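Local coordinates for protein probable transcriptional regulator, AsnC family (Thermus thermophilus, PDB 2DJW) that is a stand-alone RAM-domain protein of unknown function, related to Lrp/AsnC transcriptional regulators, that can bind zinc, at residues A[3-14]-A[64-74]; A[22-30]-A[42-51]. All coordinates share one frame; numbering follows the deposited sequence.

Both contacts lie in the antiparallel sheet of one RAM domain. Contact 1 joins the first and last strands, and contact 2 is nested inside the chain loop it closes, pairing strands 28-34 and 40-46. They meet between strands 2-10 and 40-46: V6 O and A42 N, 2.7 Å apart, are hydrogen-bonded, as are T3 OG1 and R45 NH1. Contact 1 is a long ladder, buried and largely apolar toward its T3/A74 end, partly exposed and charged at the bulged end. Contact 2 is shorter, with an apolar patch of I22, V28, A42 and V44, I22 reaching helix 52-60, and a polar, water-bridged side. Both reach the second subunit, contact 1 by strand pairing, contact 2 by salt bridges.

Contact 1: residues A[3-14]-A[64-74]; sequences TAFVLIRPRGNR and EGVERTETLLA
F5 with L72 and L7 with E70 form hydrogen-bonded pairs between antiparallel strands 2-10 and 66-77, the first and last strands of the ferredoxin-like βαββαβ RAM fold. On their face, L7 CD1 meets L72 CD2 at 3.9 Å. On the other face V6 CG1 sits 3.4 Å from T69 OG1, and V6, T69 and T71 pack against helix 52-60. A classic beta bulge sets E67 and R68 opposite R9, whose O accepts from E67 N at 2.8 Å and R68 N at 3.2 Å.

The R9 side chain crosses this bulge. CB lies 3.7 Å from R68 O; CG, anti to the backbone N (chi1 166°), comes within 3.5 Å of E67 OE2, and CD passes the same oxygen. A bend at chi3 brings NH1 alongside R68 CB, 3.5 Å away, the two guanidinium planes 70° apart. NE is hydrogen-bonded outside the two strands, NH2 donates a hydrogen bond to P37 O, and the guanidinium makes a cation-pi contact with Y38. Beyond the strand, R11 forms a salt bridge with E64, its guanidinium nearly coplanar with the carboxylate and NH1 directed at OE2, while R14 NE reaches E64 O at 3.1 Å from well above its carbonyl plane.

Contact 2: residues A[22-30]-A[42-51]; sequences IAELPQVAE and ALVRLKDVEE
E30 and L43 run alongside each other in the same direction across the antiparallel hairpin of strands 28-34 and 40-46, part of the RAM-domain sheet. L43 CD2 rests 3.6 Å from E30 OE2, brought there by an E30 chain extended beyond CG. The same methyl lies over one face of the R45 guanidinium, offset toward its rim, and so touches both acid and base. The charged ends of E30 and R45 do not touch: a water donates to E30 OE2 and accepts from R45 NH2 at 3.1 Å. E30 also bonds Y32 OH and R45 bonds T3 OG1, and each forms a salt bridge with its counterpart, R45 or E30, of the second subunit.

A classic beta bulge places A29 and E30 opposite L43: L43 O takes a 2.8 Å bond from A29 N and a weak one from E30 N. V28 and V44 form a non-hydrogen-bonded pair on the opposite face, where A42 CB meets I22 CG2 at 3.9 Å.

Q27 lies in the type I turn L25-V28 that leads into the strand. Its O accepts from R45 N, and V44 CG1, anti to the backbone N (chi1 -172°), presses to 3.1 Å from Q27 O. Q27 and E51 cross with amide and carboxylate planes 78° apart, and Q27 CG meets E51 OE1. Q27 also touches D54, which like E50 is a zinc ligand in a crystal structure of this protein; this chain binds none. The other E51 oxygen, OE2, receives K47 N at 3.0 Å on its anti side, 31° out of the carboxylate plane.

Contact 1: residues A[3-14]-A[64-74]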
loop_
_atom_site.group_PDB
_atom_site.type_symbol
_atom_site.label_atom_id
_atom_site.label_comp_id
_atom_site.label_asym_id
_atom_site.label_seq_id
_atom_site.Cartn_x
_atom_site.Cartn_y
_atom_site.Cartn_z
ATOM N N THR A 3 14.411 24.211 5.060
ATOM C CA THR A 3 14.956 22.901 4.754
ATOM C C THR A 3 13.885 21.940 4.192
ATOM O O THR A 3 12.717 21.970 4.601
ATOM C CB THR A 3 15.664 22.306 5.975
ATOM O OG1 THR A 3 16.789 23.133 6.294
ATOM C CG2 THR A 3 16.169 20.893 5.699
ATOM N N ALA A 4 14.314 21.112 3.239
ATOM C CA ALA A 4 13.494 20.074 2.648
ATOM C C ALA A 4 14.344 18.824 2.443
ATOM O O ALA A 4 15.561 18.905 2.233
ATOM C CB ALA A 4 12.912 20.558 1.324
ATOM N N PHE A 5 13.703 17.668 2.526
ATOM C CA PHE A 5 14.364 16.391 2.280
ATOM C C PHE A 5 13.704 15.877 1.026
ATOM O O PHE A 5 12.504 15.609 1.041
ATOM C CB PHE A 5 14.151 15.409 3.456
ATOM C CG PHE A 5 14.726 15.905 4.765
ATOM C CD1 PHE A 5 16.017 15.566 5.145
ATOM C CD2 PHE A 5 13.989 16.764 5.593
ATOM C CE1 PHE A 5 16.563 16.058 6.334
ATOM C CE2 PHE A 5 14.532 17.252 6.781
ATOM C CZ PHE A 5 15.811 16.898 7.162
ATOM N N VAL A 6 14.465 15.795 -0.068
ATOM C CA VAL A 6 13.910 15.311 -1.347
ATOM C C VAL A 6 14.289 13.855 -1.586
ATOM O O VAL A 6 15.463 13.492 -1.681
ATOM C CB VAL A 6 14.242 16.202 -2.583
ATOM C CG1 VAL A 6 13.397 15.787 -3.761
ATOM C CG2 VAL A 6 13.995 17.677 -2.274
ATOM N N LEU A 7 13.262 13.023 -1.636
ATOM C CA LEU A 7 13.430 11.607 -1.825
ATOM C C LEU A 7 13.299 11.300 -3.335
ATOM O O LEU A 7 12.266 11.558 -3.945
ATOM C CB LEU A 7 12.364 10.872 -0.998
ATOM C CG LEU A 7 12.513 10.565 0.520
ATOM C CD1 LEU A 7 13.128 11.674 1.388
ATOM C CD2 LEU A 7 11.164 10.111 1.104
ATOM N N ILE A 8 14.372 10.752 -3.915
ATOM C CA ILE A 8 14.450 10.479 -5.361
ATOM C C ILE A 8 14.562 8.973 -5.636
ATOM O O ILE A 8 15.507 8.318 -5.176
ATOM C CB ILE A 8 15.639 11.227 -6.006
ATOM C CG1 ILE A 8 15.715 12.674 -5.525
ATOM C CG2 ILE A 8 15.612 11.173 -7.529
ATOM C CD1 ILE A 8 16.947 12.930 -4.667
ATOM N N ARG A 9 13.572 8.429 -6.340
ATOM C CA ARG A 9 13.654 7.079 -6.886
ATOM C C ARG A 9 14.039 7.136 -8.376
ATOM O O ARG A 9 13.215 7.498 -9.237
ATOM C CB ARG A 9 12.332 6.321 -6.715
ATOM C CG ARG A 9 12.232 5.024 -7.551
ATOM C CD ARG A 9 10.932 4.300 -7.305
ATOM N NE ARG A 9 10.726 4.140 -5.862
ATOM C CZ ARG A 9 9.729 4.674 -5.154
ATOM N NH1 ARG A 9 8.770 5.388 -5.742
ATOM N NH2 ARG A 9 9.687 4.461 -3.848
ATOM N N PRO A 10 15.308 6.819 -8.683
ATOM C CA PRO A 10 15.753 6.780 -10.077
ATOM C C PRO A 10 15.560 5.407 -10.705
ATOM O O PRO A 10 15.402 4.405 -9.979
ATOM C CB PRO A 10 17.242 7.060 -9.949
ATOM C CG PRO A 10 17.623 6.406 -8.663
ATOM C CD PRO A 10 16.411 6.493 -7.755
ATOM N N ARG A 11 15.587 5.364 -12.040
ATOM C CA ARG A 11 15.913 4.120 -12.768
ATOM C C ARG A 11 17.235 3.606 -12.195
ATOM O O ARG A 11 18.157 4.397 -11.938
ATOM C CB ARG A 11 16.050 4.377 -14.276
ATOM C CG ARG A 11 16.094 3.092 -15.141
ATOM C CD ARG A 11 16.699 3.329 -16.530
ATOM N NE ARG A 11 15.934 4.318 -17.273
ATOM C CZ ARG A 11 16.444 5.387 -17.879
ATOM N NH1 ARG A 11 17.753 5.616 -17.873
ATOM N NH2 ARG A 11 15.631 6.233 -18.505
ATOM N N GLY A 12 17.306 2.300 -11.955
ATOM C CA GLY A 12 18.453 1.677 -11.289
ATOM C C GLY A 12 19.828 1.923 -11.895
ATOM O O GLY A 12 20.818 1.995 -11.161
ATOM N N ASN A 13 19.909 2.042 -13.225
ATOM C CA ASN A 13 21.198 2.324 -13.908
ATOM C C ASN A 13 21.589 3.810 -13.914
ATOM O O ASN A 13 22.737 4.182 -14.267
ATOM C CB ASN A 13 21.218 1.740 -15.331
ATOM C CG ASN A 13 20.418 2.564 -16.320
ATOM O OD1 ASN A 13 19.391 3.148 -15.981
ATOM N ND2 ASN A 13 20.889 2.610 -17.562
ATOM N N ARG A 14 20.646 4.644 -13.467
ATOM C CA ARG A 14 20.834 6.087 -13.394
ATOM C C ARG A 14 21.266 6.620 -12.032
ATOM O O ARG A 14 21.572 7.806 -11.906
ATOM C CB ARG A 14 19.550 6.779 -13.809
ATOM C CG ARG A 14 19.119 6.488 -15.233
ATOM C CD ARG A 14 20.071 7.128 -16.251
ATOM N NE ARG A 14 20.121 8.582 -16.139
ATOM C CZ ARG A 14 21.157 9.328 -16.520
ATOM N NH1 ARG A 14 22.244 8.752 -17.047
ATOM N NH2 ARG A 14 21.109 10.649 -16.376
ATOM N N GLU A 64 16.864 13.181 -16.906
ATOM C CA GLU A 64 16.573 11.894 -17.501
ATOM C C GLU A 64 16.769 10.771 -16.477
ATOM O O GLU A 64 17.828 10.672 -15.854
ATOM C CB GLU A 64 17.427 11.717 -18.784
ATOM C CG GLU A 64 18.001 10.325 -19.049
ATOM C CD GLU A 64 16.933 9.264 -19.197
ATOM O OE1 GLU A 64 15.800 9.600 -19.614
ATOM O OE2 GLU A 64 17.240 8.087 -18.901
ATOM N N GLY A 65 15.738 9.953 -16.297
ATOM C CA GLY A 65 15.831 8.756 -15.460
ATOM C C GLY A 65 15.066 8.710 -14.131
ATOM O O GLY A 65 14.984 7.649 -13.494
ATOM N N VAL A 66 14.511 9.843 -13.699
ATOM C CA VAL A 66 13.844 9.904 -12.390
ATOM C C VAL A 66 12.402 9.387 -12.469
ATOM O O VAL A 66 11.567 9.914 -13.209
ATOM C CB VAL A 66 13.929 11.308 -11.717
ATOM C CG1 VAL A 66 15.367 11.873 -11.746
ATOM C CG2 VAL A 66 12.982 12.261 -12.354
ATOM N N GLU A 67 12.129 8.325 -11.730
ATOM C CA GLU A 67 10.804 7.740 -11.714
ATOM C C GLU A 67 9.829 8.504 -10.791
ATOM O O GLU A 67 8.780 8.980 -11.245
ATOM C CB GLU A 67 10.891 6.263 -11.332
ATOM C CG GLU A 67 11.427 5.386 -12.451
ATOM C CD GLU A 67 11.647 3.965 -12.018
ATOM O OE1 GLU A 67 11.670 3.072 -12.893
ATOM O OE2 GLU A 67 11.816 3.729 -10.803
ATOM N N ARG A 68 10.182 8.605 -9.506
ATOM C CA ARG A 68 9.389 9.333 -8.515
ATOM C C ARG A 68 10.275 10.208 -7.637
ATOM O O ARG A 68 11.413 9.849 -7.312
ATOM C CB ARG A 68 8.595 8.378 -7.610
ATOM C CG ARG A 68 7.497 7.554 -8.312
ATOM C CD ARG A 68 6.201 8.347 -8.576
ATOM N NE ARG A 68 5.279 7.538 -9.375
ATOM C CZ ARG A 68 4.182 6.931 -8.908
ATOM N NH1 ARG A 68 3.808 7.055 -7.631
ATOM N NH2 ARG A 68 3.431 6.208 -9.736
ATOM N N THR A 69 9.718 11.349 -7.257
ATOM C CA THR A 69 10.279 12.231 -6.237
ATOM C C THR A 69 9.245 12.398 -5.090
ATOM O O THR A 69 8.010 12.423 -5.339
ATOM C CB THR A 69 10.672 13.596 -6.871
ATOM O OG1 THR A 69 11.814 14.129 -6.217
ATOM C CG2 THR A 69 9.555 14.608 -6.798
ATOM N N GLU A 70 9.733 12.498 -3.848
ATOM C CA GLU A 70 8.867 12.882 -2.716
ATOM C C GLU A 70 9.536 13.864 -1.767
ATOM O O GLU A 70 10.533 13.546 -1.168
ATOM C CB GLU A 70 8.360 11.656 -1.945
ATOM C CG GLU A 70 6.987 11.874 -1.345
ATOM C CD GLU A 70 6.734 11.076 -0.073
ATOM O OE1 GLU A 70 7.248 9.949 0.044
ATOM O OE2 GLU A 70 5.987 11.577 0.800
ATOM N N THR A 71 8.984 15.065 -1.644
ATOM C CA THR A 71 9.598 16.130 -0.854
ATOM C C THR A 71 8.969 16.248 0.540
ATOM O O THR A 71 7.738 16.411 0.679
ATOM C CB THR A 71 9.539 17.482 -1.568
ATOM O OG1 THR A 71 10.170 17.365 -2.839
ATOM C CG2 THR A 71 10.269 18.574 -0.769
ATOM N N LEU A 72 9.845 16.154 1.544
ATOM C CA LEU A 72 9.484 16.319 2.951
ATOM C C LEU A 72 9.957 17.700 3.362
ATOM O O LEU A 72 11.139 17.879 3.629
ATOM C CB LEU A 72 10.162 15.245 3.811
ATOM C CG LEU A 72 9.630 13.796 3.897
ATOM C CD1 LEU A 72 8.789 13.290 2.750
ATOM C CD2 LEU A 72 10.725 12.799 4.206
ATOM N N LEU A 73 9.052 18.676 3.396
ATOM C CA LEU A 73 9.446 20.040 3.707
ATOM C C LEU A 73 9.378 20.396 5.202
ATOM O O LEU A 73 8.347 20.280 5.834
ATOM C CB LEU A 73 8.663 21.056 2.850
ATOM C CG LEU A 73 9.102 22.510 3.085
ATOM C CD1 LEU A 73 9.397 23.266 1.834
ATOM C CD2 LEU A 73 8.140 23.329 4.003
ATOM N N ALA A 74 10.487 20.869 5.740
ATOM C CA ALA A 74 10.599 21.180 7.175
ATOM C C ALA A 74 10.044 22.558 7.490
ATOM O O ALA A 74 10.579 23.584 7.027
ATOM C CB ALA A 74 12.050 21.080 7.631
#

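Contact 2: residues A[22-30]-A[42-51]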
loop_
_atom_site.group_PDB
_atom_site.type_symbol
_atom_site.label_atom_id
_atom_site.label_comp_id
_atom_site.label_asym_id
_atom_site.label_seq_id
_atom_site.Cartn_x
_atom_site.Cartn_y
_atom_site.Cartn_z
ATOM N N ILE A 22 22.393 15.957 -9.244
ATOM C CA ILE A 22 21.621 16.613 -8.161
ATOM C C ILE A 22 22.586 17.357 -7.242
ATOM O O ILE A 22 22.276 18.428 -6.743
ATOM C CB ILE A 22 20.769 15.602 -7.305
ATOM C CG1 ILE A 22 19.875 14.693 -8.164
ATOM C CG2 ILE A 22 19.930 16.315 -6.237
ATOM C CD1 ILE A 22 19.051 15.402 -9.145
ATOM N N ALA A 23 23.763 16.780 -7.029
ATOM C CA ALA A 23 24.821 17.450 -6.287
ATOM C C ALA A 23 25.253 18.792 -6.906
ATOM O O ALA A 23 25.829 19.624 -6.211
ATOM C CB ALA A 23 26.021 16.524 -6.138
ATOM N N GLU A 24 24.983 18.996 -8.196
ATOM C CA GLU A 24 25.380 20.243 -8.882
ATOM C C GLU A 24 24.461 21.437 -8.632
ATOM O O GLU A 24 24.933 22.585 -8.592
ATOM C CB GLU A 24 25.561 20.037 -10.394
ATOM C CG GLU A 24 26.830 19.254 -10.823
ATOM C CD GLU A 24 27.914 19.151 -9.727
ATOM O OE1 GLU A 24 28.272 20.183 -9.113
ATOM O OE2 GLU A 24 28.407 18.021 -9.482
ATOM N N LEU A 25 23.165 21.161 -8.465
ATOM C CA LEU A 25 22.145 22.179 -8.164
ATOM C C LEU A 25 22.482 22.993 -6.913
ATOM O O LEU A 25 22.711 22.421 -5.843
ATOM C CB LEU A 25 20.762 21.546 -7.980
ATOM C CG LEU A 25 20.273 20.502 -8.973
ATOM C CD1 LEU A 25 18.931 19.931 -8.515
ATOM C CD2 LEU A 25 20.207 21.101 -10.374
ATOM N N PRO A 26 22.470 24.335 -7.043
ATOM C CA PRO A 26 22.964 25.239 -6.001
ATOM C C PRO A 26 22.232 25.107 -4.664
ATOM O O PRO A 26 22.792 25.462 -3.627
ATOM C CB PRO A 26 22.741 26.639 -6.600
ATOM C CG PRO A 26 21.713 26.458 -7.692
ATOM C CD PRO A 26 21.949 25.066 -8.225
ATOM N N GLN A 27 21.000 24.602 -4.679
ATOM C CA GLN A 27 20.209 24.511 -3.444
ATOM C C GLN A 27 20.483 23.230 -2.622
ATOM O O GLN A 27 20.053 23.114 -1.472
ATOM C CB GLN A 27 18.714 24.690 -3.733
ATOM C CG GLN A 27 18.378 25.850 -4.667
ATOM C CD GLN A 27 18.369 25.460 -6.136
ATOM O OE1 GLN A 27 18.910 24.423 -6.536
ATOM N NE2 GLN A 27 17.744 26.295 -6.954
ATOM N N VAL A 28 21.243 22.299 -3.199
ATOM C CA VAL A 28 21.509 20.998 -2.580
ATOM C C VAL A 28 22.762 21.066 -1.735
ATOM O O VAL A 28 23.858 21.280 -2.268
ATOM C CB VAL A 28 21.674 19.900 -3.664
ATOM C CG1 VAL A 28 22.008 18.554 -3.038
ATOM C CG2 VAL A 28 20.413 19.807 -4.553
ATOM N N ALA A 29 22.604 20.875 -0.424
ATOM C CA ALA A 29 23.728 20.898 0.520
ATOM C C ALA A 29 24.401 19.536 0.690
ATOM O O ALA A 29 25.603 19.452 1.013
ATOM C CB ALA A 29 23.280 21.432 1.872
ATOM N N GLU A 30 23.621 18.477 0.507
ATOM C CA GLU A 30 24.085 17.104 0.697
ATOM C C GLU A 30 23.171 16.240 -0.143
ATOM O O GLU A 30 21.998 16.511 -0.220
ATOM C CB GLU A 30 23.998 16.675 2.175
ATOM C CG GLU A 30 24.953 17.404 3.137
ATOM C CD GLU A 30 24.717 17.078 4.607
ATOM O OE1 GLU A 30 24.495 15.881 4.936
ATOM O OE2 GLU A 30 24.777 18.029 5.437
ATOM N N ALA A 42 18.083 14.023 -1.328
ATOM C CA ALA A 42 18.746 15.320 -1.298
ATOM C C ALA A 42 18.333 16.190 -0.107
ATOM O O ALA A 42 17.160 16.495 0.063
ATOM C CB ALA A 42 18.535 16.094 -2.626
ATOM N N LEU A 43 19.313 16.603 0.689
ATOM C CA LEU A 43 19.118 17.639 1.689
ATOM C C LEU A 43 19.320 19.010 1.029
ATOM O O LEU A 43 20.449 19.385 0.678
ATOM C CB LEU A 43 20.087 17.452 2.857
ATOM C CG LEU A 43 20.089 18.507 3.964
ATOM C CD1 LEU A 43 18.743 18.525 4.684
ATOM C CD2 LEU A 43 21.222 18.252 4.963
ATOM N N VAL A 44 18.208 19.732 0.877
ATOM C CA VAL A 44 18.141 21.009 0.195
ATOM C C VAL A 44 17.939 22.155 1.221
ATOM O O VAL A 44 17.377 21.946 2.302
ATOM C CB VAL A 44 16.997 21.012 -0.883
ATOM C CG1 VAL A 44 17.051 22.237 -1.724
ATOM C CG2 VAL A 44 17.108 19.809 -1.825
ATOM N N ARG A 45 18.425 23.351 0.883
ATOM C CA ARG A 45 18.223 24.553 1.703
ATOM C C ARG A 45 17.615 25.596 0.816
ATOM O O ARG A 45 18.176 25.901 -0.238
ATOM C CB ARG A 45 19.554 25.084 2.251
ATOM C CG ARG A 45 20.430 24.044 2.936
ATOM C CD ARG A 45 19.852 23.573 4.247
ATOM N NE ARG A 45 20.881 22.868 4.998
ATOM C CZ ARG A 45 20.685 22.223 6.136
ATOM N NH1 ARG A 45 19.472 22.179 6.673
ATOM N NH2 ARG A 45 21.706 21.616 6.733
ATOM N N LEU A 46 16.469 26.135 1.215
ATOM C CA LEU A 46 15.728 27.058 0.348
ATOM C C LEU A 46 15.579 28.473 0.902
ATOM O O LEU A 46 15.361 28.660 2.098
ATOM C CB LEU A 46 14.343 26.489 0.020
ATOM C CG LEU A 46 14.248 25.030 -0.445
ATOM C CD1 LEU A 46 12.874 24.463 -0.127
ATOM C CD2 LEU A 46 14.569 24.934 -1.941
ATOM N N LYS A 47 15.681 29.460 0.011
ATOM C CA LYS A 47 15.358 30.857 0.338
ATOM C C LYS A 47 13.875 31.009 0.693
ATOM O O LYS A 47 13.531 31.675 1.662
ATOM C CB LYS A 47 15.743 31.798 -0.824
ATOM C CG LYS A 47 14.949 33.139 -0.877
ATOM C CD LYS A 47 15.327 34.127 0.264
ATOM C CE LYS A 47 14.092 34.837 0.875
ATOM N NZ LYS A 47 13.306 35.685 -0.094
ATOM N N ASP A 48 12.999 30.410 -0.106
ATOM C CA ASP A 48 11.574 30.406 0.189
ATOM C C ASP A 48 11.001 29.105 -0.300
ATOM O O ASP A 48 11.730 28.310 -0.880
ATOM C CB ASP A 48 10.835 31.606 -0.430
ATOM C CG ASP A 48 11.419 32.055 -1.755
ATOM O OD1 ASP A 48 11.736 31.209 -2.614
ATOM O OD2 ASP A 48 11.558 33.282 -1.936
ATOM N N VAL A 49 9.712 28.878 -0.057
ATOM C CA VAL A 49 9.056 27.660 -0.511
ATOM C C VAL A 49 9.145 27.566 -2.019
ATOM O O VAL A 49 9.453 26.509 -2.544
ATOM C CB VAL A 49 7.548 27.585 -0.149
ATOM C CG1 VAL A 49 7.173 26.151 0.181
ATOM C CG2 VAL A 49 7.235 28.463 1.003
ATOM N N GLU A 50 8.896 28.690 -2.694
ATOM C CA GLU A 50 8.726 28.728 -4.139
ATOM C C GLU A 50 9.970 28.251 -4.866
ATOM O O GLU A 50 9.895 27.830 -6.022
ATOM C CB GLU A 50 8.346 30.136 -4.607
ATOM C CG GLU A 50 6.938 30.590 -4.223
ATOM C CD GLU A 50 6.862 31.178 -2.828
ATOM O OE1 GLU A 50 7.906 31.272 -2.145
ATOM O OE2 GLU A 50 5.747 31.546 -2.401
ATOM N N GLU A 51 11.106 28.299 -4.172
ATOM C CA GLU A 51 12.372 27.860 -4.735
ATOM C C GLU A 51 12.426 26.341 -4.930
ATOM O O GLU A 51 13.315 25.826 -5.627
ATOM C CB GLU A 51 13.569 28.355 -3.907
ATOM C CG GLU A 51 14.833 28.409 -4.762
ATOM C CD GLU A 51 16.107 28.668 -4.005
ATOM O OE1 GLU A 51 17.083 29.071 -4.654
ATOM O OE2 GLU A 51 16.158 28.457 -2.787
HETATM O O HOH W 1 24.391 20.887 5.412
#